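Local coordinates for tRNA (adenine(58)-N(1))-methyltransferase catalytic subunit TRM61 C-terminal domain-containing protein (Thermoplasma acidophilum, PDB 1YB2), which is probably an S-adenosyl-L-methionine-dependent methyltransferase, perhaps acting on adenine 58 of tRNA as its TRM61 relatives do, at residues Glu65-Ser69 and Gly70-Ile74; Tyr159-Gly162 and Asn163-Thr166. All coordinates share one frame; numbering follows the deposited sequence.

Contact 1 of 2, residues Glu65-Ser69 and Gly70-Ile74; sequences ELIVS and GKSFI
L66 and F73 face each other across a tight beta hairpin, strand 65-68 turning into strand 71-74 through a type I' turn from V68 to K71. Two hydrogen bonds join the pair: L66 N gives its hydrogen to F73 O at 2.7 Å, and F73 N returns one to L66 O at 2.8 Å. V68 and K71, at the closed end, form the second hydrogen-bonded pair. V68 N reaches K71 O at 2.9 Å, while the turn's own bond, K71 N to V68 O, is longer at 3.1 Å and comes in above the carbonyl plane. S69 and G70 make the bend with positive phi, G70 at 87°, a setting that suits a glycine. E65 and I67 hold the non-hydrogen-bonded positions opposite I74 and S72; their backbones bond outward to the adjoining stretch M271-I275, which holds strand 272-274, and I74 bonds to V30, so the hairpin is embedded in its sheet on both edges.

The side chains add one polar bond of their own. E65 runs fully extended, CG anti to its N (chi1 178°), past the CD1 methyl of I74, which lies 3.8 Å from E65 CB. That reach brings the carboxylate to the hydroxyl of S72, diagonally across the strands and on the same face as I67. On the other face, V68 CG1 packs obliquely against the ring of F73, 3.8 Å from CD2, beside buried L66. K71 bends at its last torsion (chi4 -53°), and its NZ bonds to S31 OG, with a long, weak ion pair to D33; the same nitrogen sits 3.5 Å above the F73 ring plane, offset toward the rim. S72 OG donates to E65 OE1 at 2.6 Å, meeting that oxygen nearly along its C-O axis.

Contact 2 of 2, residues Tyr159-Gly162 and Asn163-Thr166; sequences YDIG and NVRT
Over the carbonyl plane of I161 stands the backbone N of V164, 3.0 Å from I161 O and 62° out of that plane, closing a type I beta turn from I161 to V164. The carboxylate of D160 is approached in much the same manner: G162 N lies 3.1 Å from D160 OD2, again well above the plane of the group. This second bond makes an Asx turn, which D160 enters with CG anti to its own N (chi1 178°), carrying the carboxylate forward along the chain to the amide two residues on. The third flat group, the ring of Y159, takes no part in the bend; it meets F78 of the second subunit with the ring planes about 90° apart, while its OH bonds to S126.

The two turns overlap at I161 and G162 and steer the chain from the loop after helix 145-156 into strand 164-167, the outermost parallel strand on one side of the methyltransferase sheet. N163 and R165 pair through their backbones with L138, and R165 also with V140, so backbone pairing with strand 137-141 begins at the end of the bend. Apolar contact within the bend is slight: V164 CG2 rests 4.0 Å from I161 CB. V164 also leans on L129 and M152 of the flanking helices, and its side chain is about 10 Å from that of E142, a predicted S-adenosyl-L-methionine site.

A single water donates to G162 O and V164 O, 2.8 Å from each oxygen, and bridges the two carbonyls. The bend is thus held by polar bonds, one within the backbone, one to the D160 carboxylate and one through water, with little apolar contact between its segments.

How the contacts relate
Both contacts are local, one a beta hairpin and the other a bend, but they belong to different sheets, on opposite sides of the chain's centre, with centres about 40 Å apart and nearest atoms about 27 Å apart. Contact 1 is partly buried: it joins two neighbouring strands of the sheet in the FKBP-like N-terminal region, with sheet partners on both edges. Contact 2 is a surface bend that passes from a loop into an edge strand of the methyltransferase sheet. The chemistry follows these places. Residues 65-74 combine repeated backbone pairing, a serine-carboxylate bond and aromatic packing, whereas 159-166 relies on one backbone bond across the turn, an Asx turn and a bridging water.

Contact 1 of 2, residues Glu65-Ser69 and Gly70-Ile74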
# COMPACT_ATOMS: atom_id res chain seq x y z
N GLU A 65 2.54 26.00 10.13
CA GLU A 65 3.31 26.41 8.97
C GLU A 65 4.51 27.22 9.45
O GLU A 65 4.36 28.19 10.21
CB GLU A 65 2.42 27.25 8.03
CG GLU A 65 3.14 27.77 6.82
CD GLU A 65 2.20 28.44 5.81
OE1 GLU A 65 2.70 28.83 4.73
OE2 GLU A 65 0.97 28.56 6.08
N LEU A 66 5.69 26.80 9.02
CA LEU A 66 6.92 27.54 9.32
C LEU A 66 7.43 28.12 8.01
O LEU A 66 7.71 27.38 7.07
CB LEU A 66 7.99 26.63 9.98
CG LEU A 66 7.60 25.71 11.14
CD1 LEU A 66 8.81 24.93 11.69
CD2 LEU A 66 6.92 26.46 12.27
N ILE A 67 7.50 29.44 7.95
CA ILE A 67 7.98 30.13 6.75
C ILE A 67 9.41 30.57 7.01
O ILE A 67 9.67 31.49 7.78
CB ILE A 67 7.07 31.34 6.34
CG1 ILE A 67 5.59 30.91 6.31
CG2 ILE A 67 7.53 31.93 4.97
CD1 ILE A 67 4.60 32.02 5.87
N VAL A 68 10.34 29.87 6.38
CA VAL A 68 11.75 30.19 6.57
C VAL A 68 12.32 30.76 5.27
O VAL A 68 12.34 30.08 4.23
CB VAL A 68 12.54 29.02 7.22
CG1 VAL A 68 11.74 27.72 7.22
CG2 VAL A 68 13.94 28.85 6.61
N SER A 69 12.71 32.03 5.34
CA SER A 69 13.17 32.84 4.20
C SER A 69 12.20 32.88 3.02
O SER A 69 12.61 32.81 1.85
CB SER A 69 14.58 32.44 3.77
OG SER A 69 15.51 32.85 4.76
N GLY A 70 10.91 32.99 3.32
CA GLY A 70 9.89 33.07 2.28
C GLY A 70 9.37 31.73 1.78
O GLY A 70 8.43 31.69 0.97
N LYS A 71 9.95 30.63 2.26
CA LYS A 71 9.46 29.31 1.87
C LYS A 71 8.67 28.60 2.98
O LYS A 71 9.15 28.49 4.11
CB LYS A 71 10.60 28.42 1.38
CG LYS A 71 10.11 27.16 0.73
CD LYS A 71 11.25 26.28 0.26
CE LYS A 71 10.69 24.99 -0.34
NZ LYS A 71 9.74 24.30 0.59
N SER A 72 7.48 28.12 2.62
CA SER A 72 6.58 27.43 3.54
C SER A 72 6.91 25.95 3.76
O SER A 72 7.06 25.18 2.81
CB SER A 72 5.15 27.52 3.02
OG SER A 72 4.67 28.86 3.03
N PHE A 73 6.96 25.56 5.03
CA PHE A 73 7.01 24.15 5.41
C PHE A 73 5.88 23.88 6.38
O PHE A 73 5.58 24.74 7.23
CB PHE A 73 8.33 23.84 6.11
CG PHE A 73 9.51 23.87 5.19
CD1 PHE A 73 9.92 22.71 4.52
CD2 PHE A 73 10.22 25.06 4.98
CE1 PHE A 73 11.02 22.74 3.66
CE2 PHE A 73 11.33 25.10 4.11
CZ PHE A 73 11.73 23.94 3.46
N ILE A 74 5.28 22.70 6.27
CA ILE A 74 4.25 22.27 7.23
C ILE A 74 4.88 21.24 8.19
O ILE A 74 5.56 20.29 7.76
CB ILE A 74 2.98 21.69 6.54
CG1 ILE A 74 2.43 22.65 5.45
CG2 ILE A 74 1.89 21.34 7.56
CD1 ILE A 74 2.19 24.12 5.95

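Contact 2 of 2, residues Tyr159-Gly162 and Asn163-Thr166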
# COMPACT_ATOMS: atom_id res chain seq x y z
N TYR A 159 -14.77 -9.66 6.67
CA TYR A 159 -14.34 -8.88 7.82
C TYR A 159 -15.42 -8.77 8.87
O TYR A 159 -16.61 -8.68 8.54
CB TYR A 159 -14.00 -7.46 7.38
CG TYR A 159 -12.84 -7.35 6.43
CD1 TYR A 159 -11.53 -7.31 6.90
CD2 TYR A 159 -13.04 -7.28 5.06
CE1 TYR A 159 -10.45 -7.20 6.03
CE2 TYR A 159 -11.95 -7.17 4.17
CZ TYR A 159 -10.67 -7.13 4.67
OH TYR A 159 -9.58 -7.00 3.83
N ASP A 160 -15.01 -8.71 10.14
CA ASP A 160 -15.87 -8.18 11.18
C ASP A 160 -15.98 -6.68 10.90
O ASP A 160 -14.97 -6.00 10.82
CB ASP A 160 -15.26 -8.41 12.56
CG ASP A 160 -16.11 -7.82 13.69
OD1 ASP A 160 -17.03 -8.50 14.17
OD2 ASP A 160 -15.85 -6.67 14.11
N ILE A 161 -17.20 -6.17 10.73
CA ILE A 161 -17.35 -4.75 10.40
C ILE A 161 -17.87 -3.94 11.59
O ILE A 161 -18.46 -2.86 11.44
CB ILE A 161 -18.17 -4.53 9.11
CG1 ILE A 161 -19.54 -5.20 9.21
CG2 ILE A 161 -17.39 -5.04 7.87
CD1 ILE A 161 -20.48 -4.77 8.12
N GLY A 162 -17.60 -4.46 12.79
CA GLY A 162 -18.01 -3.83 14.03
C GLY A 162 -17.35 -2.48 14.28
O GLY A 162 -17.89 -1.67 15.03
N ASN A 163 -16.20 -2.23 13.65
CA ASN A 163 -15.52 -0.93 13.70
C ASN A 163 -15.78 -0.05 12.47
O ASN A 163 -15.01 0.88 12.20
CB ASN A 163 -14.02 -1.08 13.99
CG ASN A 163 -13.23 -1.78 12.84
OD1 ASN A 163 -12.03 -1.55 12.69
ND2 ASN A 163 -13.89 -2.61 12.06
N VAL A 164 -16.85 -0.35 11.75
CA VAL A 164 -17.25 0.46 10.59
C VAL A 164 -18.56 1.20 10.86
O VAL A 164 -19.52 0.62 11.38
CB VAL A 164 -17.36 -0.37 9.29
CG1 VAL A 164 -17.72 0.51 8.11
CG2 VAL A 164 -16.05 -1.11 9.00
N ARG A 165 -18.58 2.48 10.51
CA ARG A 165 -19.79 3.30 10.57
C ARG A 165 -20.09 3.85 9.17
O ARG A 165 -19.16 4.13 8.40
CB ARG A 165 -19.63 4.42 11.59
CG ARG A 165 -19.71 3.90 13.04
CD ARG A 165 -19.62 5.02 14.08
NE ARG A 165 -20.81 5.89 14.10
CZ ARG A 165 -21.97 5.59 14.68
NH1 ARG A 165 -22.14 4.44 15.32
NH2 ARG A 165 -22.98 6.46 14.62
N THR A 166 -21.36 3.94 8.82
CA THR A 166 -21.73 4.44 7.49
C THR A 166 -22.70 5.61 7.57
O THR A 166 -23.57 5.67 8.45
CB THR A 166 -22.37 3.35 6.59
OG1 THR A 166 -23.63 2.96 7.16
CG2 THR A 166 -21.46 2.13 6.42
O HOH W 1 -19.37 0.53 14.14